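Long-range contact in putative cytochrome P450 154A1 (Streptomyces coelicolor, PDB 1ODO), which is a putative cytochrome P450, a helix-rich protein that carries a haem and here also holds 4-phenyl-1H-imidazole: residues I251-L265 / A367-L380. Numbering follows the deposited sequence.
Sequences IDQAVHTLLTRPDQL and ALESLFGRFPDLRL
Phe372, a knob from helix 357-374 of the cytochrome P450 fold, enters a knobs-into-holes socket with three walls, Val255, Leu258 and Leu259, from helix 247-260 and the fourth, Leu265, from helix 262-270. The short segments 251-260 and 367-374 run in broadly the same direction (signed crossing angle -38°) with axes 11.1 Å apart. Phe372 CE1 is 3.5 Å from Leu258 CD1, and Phe372 CD2 3.8 Å from Leu265 CD1, while Leu259 CD2 meets the ring edge near its plane. Leu378, from the turn that follows the helix, lays CD2 over one face of the same ring, toward the rim.

One turn back toward the N-terminal ends the contact is purely aliphatic. Val255 and Leu368 run alongside one another, pointing opposite ways, with Val255 CG2 3.8 Å from Leu368 CD2; the valine's chi1 of 176° sets CG2 beside its backbone N, where it also reaches Leu371 CD2. Helix 140-145 adds Leu140, which touches both Val255 and Leu371.

Strand 379-380 extends the contact past the helix end. Leu259 CD1 approaches Leu380 CD2 at 4.0 Å, and Thr260 CG2 meets Leu380 CD1 at 3.6 Å. Thr260 OG1 turns back to donate to His256 O (2.7 Å).

No direct hydrogen bond crosses the interface; a single water bridges the backbones, donating to Leu259 O at 2.9 Å and accepting from Leu380 N.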
loop_
_atom_site.group_PDB
_atom_site.type_symbol
_atom_site.label_atom_id
_atom_site.label_comp_id
_atom_site.label_asym_id
_atom_site.label_seq_id
_atom_site.Cartn_x
_atom_site.Cartn_y
_atom_site.Cartn_z
ATOM N N ILE A 251 3.524 -8.734 4.016
ATOM C CA ILE A 251 3.712 -9.925 4.846
ATOM C C ILE A 251 3.578 -11.156 3.946
ATOM O O ILE A 251 4.365 -12.097 4.031
ATOM C CB ILE A 251 2.661 -9.983 5.978
ATOM C CG1 ILE A 251 2.884 -8.809 6.941
ATOM C CG2 ILE A 251 2.747 -11.327 6.710
ATOM C CD1 ILE A 251 1.881 -8.724 8.087
ATOM N N ASP A 252 2.567 -11.121 3.084
ATOM C CA ASP A 252 2.269 -12.187 2.132
ATOM C C ASP A 252 3.501 -12.472 1.267
ATOM O O ASP A 252 4.028 -13.588 1.255
ATOM C CB ASP A 252 1.090 -11.732 1.250
ATOM C CG ASP A 252 0.795 -12.678 0.081
ATOM O OD1 ASP A 252 1.718 -13.341 -0.432
ATOM O OD2 ASP A 252 -0.376 -12.732 -0.348
ATOM N N GLN A 253 3.957 -11.450 0.549
ATOM C CA GLN A 253 5.115 -11.579 -0.326
ATOM C C GLN A 253 6.405 -11.986 0.382
ATOM O O GLN A 253 7.150 -12.823 -0.128
ATOM C CB GLN A 253 5.333 -10.275 -1.092
ATOM C CG GLN A 253 4.184 -9.895 -2.021
ATOM C CD GLN A 253 4.047 -10.822 -3.225
ATOM O OE1 GLN A 253 4.823 -11.762 -3.396
ATOM N NE2 GLN A 253 3.052 -10.557 -4.062
ATOM N N ALA A 254 6.674 -11.409 1.551
ATOM C CA ALA A 254 7.891 -11.749 2.284
ATOM C C ALA A 254 7.883 -13.224 2.667
ATOM O O ALA A 254 8.859 -13.936 2.451
ATOM C CB ALA A 254 8.023 -10.877 3.536
ATOM N N VAL A 255 6.774 -13.685 3.237
ATOM C CA VAL A 255 6.676 -15.082 3.636
ATOM C C VAL A 255 6.765 -16.002 2.426
ATOM O O VAL A 255 7.527 -16.966 2.428
ATOM C CB VAL A 255 5.354 -15.365 4.384
ATOM C CG1 VAL A 255 5.237 -16.854 4.688
ATOM C CG2 VAL A 255 5.314 -14.568 5.671
ATOM N N HIS A 256 5.994 -15.698 1.388
ATOM C CA HIS A 256 6.000 -16.519 0.183
ATOM C C HIS A 256 7.395 -16.640 -0.425
ATOM O O HIS A 256 7.781 -17.709 -0.901
ATOM C CB HIS A 256 5.023 -15.959 -0.854
ATOM C CG HIS A 256 4.847 -16.841 -2.050
ATOM N ND1 HIS A 256 5.632 -16.736 -3.178
ATOM C CD2 HIS A 256 4.004 -17.876 -2.275
ATOM C CE1 HIS A 256 5.281 -17.669 -4.045
ATOM N NE2 HIS A 256 4.295 -18.375 -3.520
ATOM N N THR A 257 8.152 -15.550 -0.410
ATOM C CA THR A 257 9.496 -15.578 -0.965
ATOM C C THR A 257 10.389 -16.497 -0.134
ATOM O O THR A 257 11.134 -17.312 -0.680
ATOM C CB THR A 257 10.110 -14.167 -1.007
ATOM O OG1 THR A 257 9.399 -13.369 -1.959
ATOM C CG2 THR A 257 11.573 -14.225 -1.411
ATOM N N LEU A 258 10.302 -16.376 1.186
ATOM C CA LEU A 258 11.116 -17.205 2.070
ATOM C C LEU A 258 10.758 -18.681 1.971
ATOM O O LEU A 258 11.594 -19.540 2.256
ATOM C CB LEU A 258 10.975 -16.737 3.523
ATOM C CG LEU A 258 11.497 -15.336 3.855
ATOM C CD1 LEU A 258 10.984 -14.907 5.220
ATOM C CD2 LEU A 258 13.021 -15.327 3.826
ATOM N N LEU A 259 9.526 -18.977 1.566
ATOM C CA LEU A 259 9.086 -20.367 1.441
ATOM C C LEU A 259 9.378 -20.953 0.065
ATOM O O LEU A 259 9.338 -22.170 -0.122
ATOM C CB LEU A 259 7.587 -20.480 1.735
ATOM C CG LEU A 259 7.163 -20.114 3.160
ATOM C CD1 LEU A 259 5.672 -20.342 3.330
ATOM C CD2 LEU A 259 7.950 -20.958 4.160
ATOM N N THR A 260 9.674 -20.086 -0.896
ATOM C CA THR A 260 9.969 -20.536 -2.249
ATOM C C THR A 260 11.439 -20.322 -2.606
ATOM O O THR A 260 11.916 -20.831 -3.621
ATOM C CB THR A 260 9.067 -19.815 -3.277
ATOM O OG1 THR A 260 9.206 -18.398 -3.135
ATOM C CG2 THR A 260 7.609 -20.192 -3.060
ATOM N N ARG A 261 12.146 -19.573 -1.762
ATOM C CA ARG A 261 13.563 -19.278 -1.955
ATOM C C ARG A 261 14.281 -19.595 -0.643
ATOM O O ARG A 261 14.725 -18.695 0.069
ATOM C CB ARG A 261 13.765 -17.801 -2.303
ATOM C CG ARG A 261 12.979 -17.338 -3.517
ATOM C CD ARG A 261 13.450 -18.017 -4.794
ATOM N NE ARG A 261 12.565 -17.700 -5.912
ATOM C CZ ARG A 261 12.787 -18.060 -7.173
ATOM N NH1 ARG A 261 13.873 -18.755 -7.490
ATOM N NH2 ARG A 261 11.920 -17.724 -8.119
ATOM N N PRO A 262 14.406 -20.889 -0.311
ATOM C CA PRO A 262 15.064 -21.340 0.920
ATOM C C PRO A 262 16.439 -20.737 1.201
ATOM O O PRO A 262 16.822 -20.579 2.358
ATOM C CB PRO A 262 15.113 -22.860 0.750
ATOM C CG PRO A 262 15.150 -23.037 -0.737
ATOM C CD PRO A 262 14.121 -22.032 -1.194
ATOM N N ASP A 263 17.181 -20.405 0.151
ATOM C CA ASP A 263 18.507 -19.822 0.333
ATOM C C ASP A 263 18.420 -18.509 1.097
ATOM O O ASP A 263 19.306 -18.174 1.881
ATOM C CB ASP A 263 19.176 -19.566 -1.020
ATOM C CG ASP A 263 19.733 -20.827 -1.648
ATOM O OD1 ASP A 263 20.283 -20.732 -2.768
ATOM O OD2 ASP A 263 19.628 -21.910 -1.028
ATOM N N GLN A 264 17.349 -17.761 0.864
ATOM C CA GLN A 264 17.177 -16.484 1.542
ATOM C C GLN A 264 16.907 -16.675 3.032
ATOM O O GLN A 264 17.399 -15.910 3.859
ATOM C CB GLN A 264 16.049 -15.688 0.877
ATOM C CG GLN A 264 16.310 -15.385 -0.601
ATOM C CD GLN A 264 17.577 -14.576 -0.821
ATOM O OE1 GLN A 264 17.676 -13.430 -0.388
ATOM N NE2 GLN A 264 18.559 -15.177 -1.493
ATOM N N LEU A 265 16.126 -17.693 3.378
ATOM C CA LEU A 265 15.823 -17.952 4.783
ATOM C C LEU A 265 17.118 -18.389 5.469
ATOM O O LEU A 265 17.396 -18.000 6.603
ATOM C CB LEU A 265 14.767 -19.051 4.910
ATOM C CG LEU A 265 14.354 -19.446 6.333
ATOM C CD1 LEU A 265 13.926 -18.222 7.122
ATOM C CD2 LEU A 265 13.225 -20.463 6.259
ATOM N N ALA A 367 6.565 -9.669 12.519
ATOM C CA ALA A 367 5.777 -10.826 12.118
ATOM C C ALA A 367 6.686 -11.943 11.610
ATOM O O ALA A 367 6.536 -13.099 12.002
ATOM C CB ALA A 367 4.772 -10.429 11.041
ATOM N N LEU A 368 7.641 -11.599 10.750
ATOM C CA LEU A 368 8.556 -12.603 10.212
ATOM C C LEU A 368 9.359 -13.299 11.302
ATOM O O LEU A 368 9.432 -14.525 11.336
ATOM C CB LEU A 368 9.522 -11.973 9.208
ATOM C CG LEU A 368 8.919 -11.465 7.897
ATOM C CD1 LEU A 368 10.024 -10.865 7.040
ATOM C CD2 LEU A 368 8.231 -12.608 7.162
ATOM N N GLU A 369 9.957 -12.505 12.182
ATOM C CA GLU A 369 10.763 -13.028 13.278
ATOM C C GLU A 369 9.980 -14.003 14.146
ATOM O O GLU A 369 10.452 -15.102 14.442
ATOM C CB GLU A 369 11.284 -11.873 14.138
ATOM C CG GLU A 369 12.065 -12.313 15.363
ATOM C CD GLU A 369 12.676 -11.149 16.115
ATOM O OE1 GLU A 369 11.938 -10.203 16.461
ATOM O OE2 GLU A 369 13.897 -11.184 16.365
ATOM N N SER A 370 8.778 -13.600 14.540
ATOM C CA SER A 370 7.924 -14.432 15.377
ATOM C C SER A 370 7.459 -15.701 14.665
ATOM O O SER A 370 7.534 -16.795 15.222
ATOM C CB SER A 370 6.711 -13.617 15.839
ATOM O OG SER A 370 5.859 -14.378 16.679
ATOM N N LEU A 371 6.991 -15.552 13.429
ATOM C CA LEU A 371 6.511 -16.681 12.643
ATOM C C LEU A 371 7.563 -17.763 12.400
ATOM O O LEU A 371 7.349 -18.934 12.725
ATOM C CB LEU A 371 5.977 -16.188 11.297
ATOM C CG LEU A 371 5.426 -17.266 10.361
ATOM C CD1 LEU A 371 4.181 -17.888 10.977
ATOM C CD2 LEU A 371 5.094 -16.653 9.009
ATOM N N PHE A 372 8.697 -17.383 11.823
ATOM C CA PHE A 372 9.745 -18.361 11.558
ATOM C C PHE A 372 10.465 -18.799 12.825
ATOM O O PHE A 372 11.118 -19.842 12.851
ATOM C CB PHE A 372 10.740 -17.817 10.530
ATOM C CG PHE A 372 10.192 -17.782 9.137
ATOM C CD1 PHE A 372 9.487 -16.672 8.676
ATOM C CD2 PHE A 372 10.324 -18.887 8.302
ATOM C CE1 PHE A 372 8.915 -16.668 7.398
ATOM C CE2 PHE A 372 9.760 -18.894 7.026
ATOM C CZ PHE A 372 9.052 -17.781 6.573
ATOM N N GLY A 373 10.338 -18.003 13.880
ATOM C CA GLY A 373 10.983 -18.347 15.131
ATOM C C GLY A 373 10.189 -19.453 15.808
ATOM O O GLY A 373 10.759 -20.360 16.418
ATOM N N ARG A 374 8.866 -19.385 15.680
ATOM C CA ARG A 374 7.977 -20.376 16.279
ATOM C C ARG A 374 7.847 -21.634 15.424
ATOM O O ARG A 374 7.759 -22.743 15.951
ATOM C CB ARG A 374 6.584 -19.775 16.494
ATOM C CG ARG A 374 5.685 -20.605 17.402
ATOM C CD ARG A 374 6.132 -20.474 18.851
ATOM N NE ARG A 374 5.951 -19.107 19.335
ATOM C CZ ARG A 374 4.787 -18.598 19.730
ATOM N NH1 ARG A 374 3.691 -19.345 19.713
ATOM N NH2 ARG A 374 4.715 -17.334 20.126
ATOM N N PHE A 375 7.822 -21.461 14.106
ATOM C CA PHE A 375 7.697 -22.598 13.200
ATOM C C PHE A 375 8.859 -22.667 12.215
ATOM O O PHE A 375 8.736 -22.248 11.065
ATOM C CB PHE A 375 6.381 -22.518 12.417
ATOM C CG PHE A 375 5.174 -22.277 13.278
ATOM C CD1 PHE A 375 4.644 -20.998 13.411
ATOM C CD2 PHE A 375 4.575 -23.327 13.966
ATOM C CE1 PHE A 375 3.530 -20.767 14.217
ATOM C CE2 PHE A 375 3.462 -23.109 14.774
ATOM C CZ PHE A 375 2.938 -21.825 14.900
ATOM N N PRO A 376 10.006 -23.210 12.652
ATOM C CA PRO A 376 11.177 -23.318 11.775
ATOM C C PRO A 376 10.961 -24.237 10.572
ATOM O O PRO A 376 11.718 -24.185 9.602
ATOM C CB PRO A 376 12.265 -23.829 12.715
ATOM C CG PRO A 376 11.491 -24.674 13.683
ATOM C CD PRO A 376 10.284 -23.799 13.974
ATOM N N ASP A 377 9.930 -25.076 10.634
ATOM C CA ASP A 377 9.634 -25.996 9.541
ATOM C C ASP A 377 8.484 -25.519 8.659
ATOM O O ASP A 377 7.926 -26.294 7.885
ATOM C CB ASP A 377 9.303 -27.386 10.088
ATOM C CG ASP A 377 10.516 -28.086 10.672
ATOM O OD1 ASP A 377 10.359 -29.227 11.156
ATOM O OD2 ASP A 377 11.620 -27.500 10.646
ATOM N N LEU A 378 8.132 -24.246 8.781
ATOM C CA LEU A 378 7.046 -23.680 7.986
ATOM C C LEU A 378 7.291 -23.962 6.506
ATOM O O LEU A 378 8.421 -23.858 6.034
ATOM C CB LEU A 378 6.973 -22.171 8.212
ATOM C CG LEU A 378 5.859 -21.408 7.496
ATOM C CD1 LEU A 378 4.512 -21.790 8.098
ATOM C CD2 LEU A 378 6.100 -19.910 7.639
ATOM N N ARG A 379 6.235 -24.316 5.778
ATOM C CA ARG A 379 6.357 -24.607 4.351
ATOM C C ARG A 379 5.011 -24.502 3.639
ATOM O O ARG A 379 3.958 -24.579 4.271
ATOM C CB ARG A 379 6.918 -26.015 4.149
ATOM C CG ARG A 379 5.994 -27.112 4.654
ATOM C CD ARG A 379 6.625 -28.490 4.506
ATOM N NE ARG A 379 5.715 -29.557 4.915
ATOM C CZ ARG A 379 5.224 -29.693 6.143
ATOM N NH1 ARG A 379 5.556 -28.829 7.094
ATOM N NH2 ARG A 379 4.401 -30.698 6.423
ATOM N N LEU A 380 5.048 -24.316 2.323
ATOM C CA LEU A 380 3.817 -24.211 1.546
ATOM C C LEU A 380 3.085 -25.545 1.646
ATOM O O LEU A 380 3.712 -26.605 1.602
ATOM C CB LEU A 380 4.128 -23.913 0.077
ATOM C CG LEU A 380 4.686 -22.524 -0.238
ATOM C CD1 LEU A 380 5.134 -22.463 -1.689
ATOM C CD2 LEU A 380 3.622 -21.478 0.044
HETATM O O HOH W 1 7.884 -24.260 1.316
#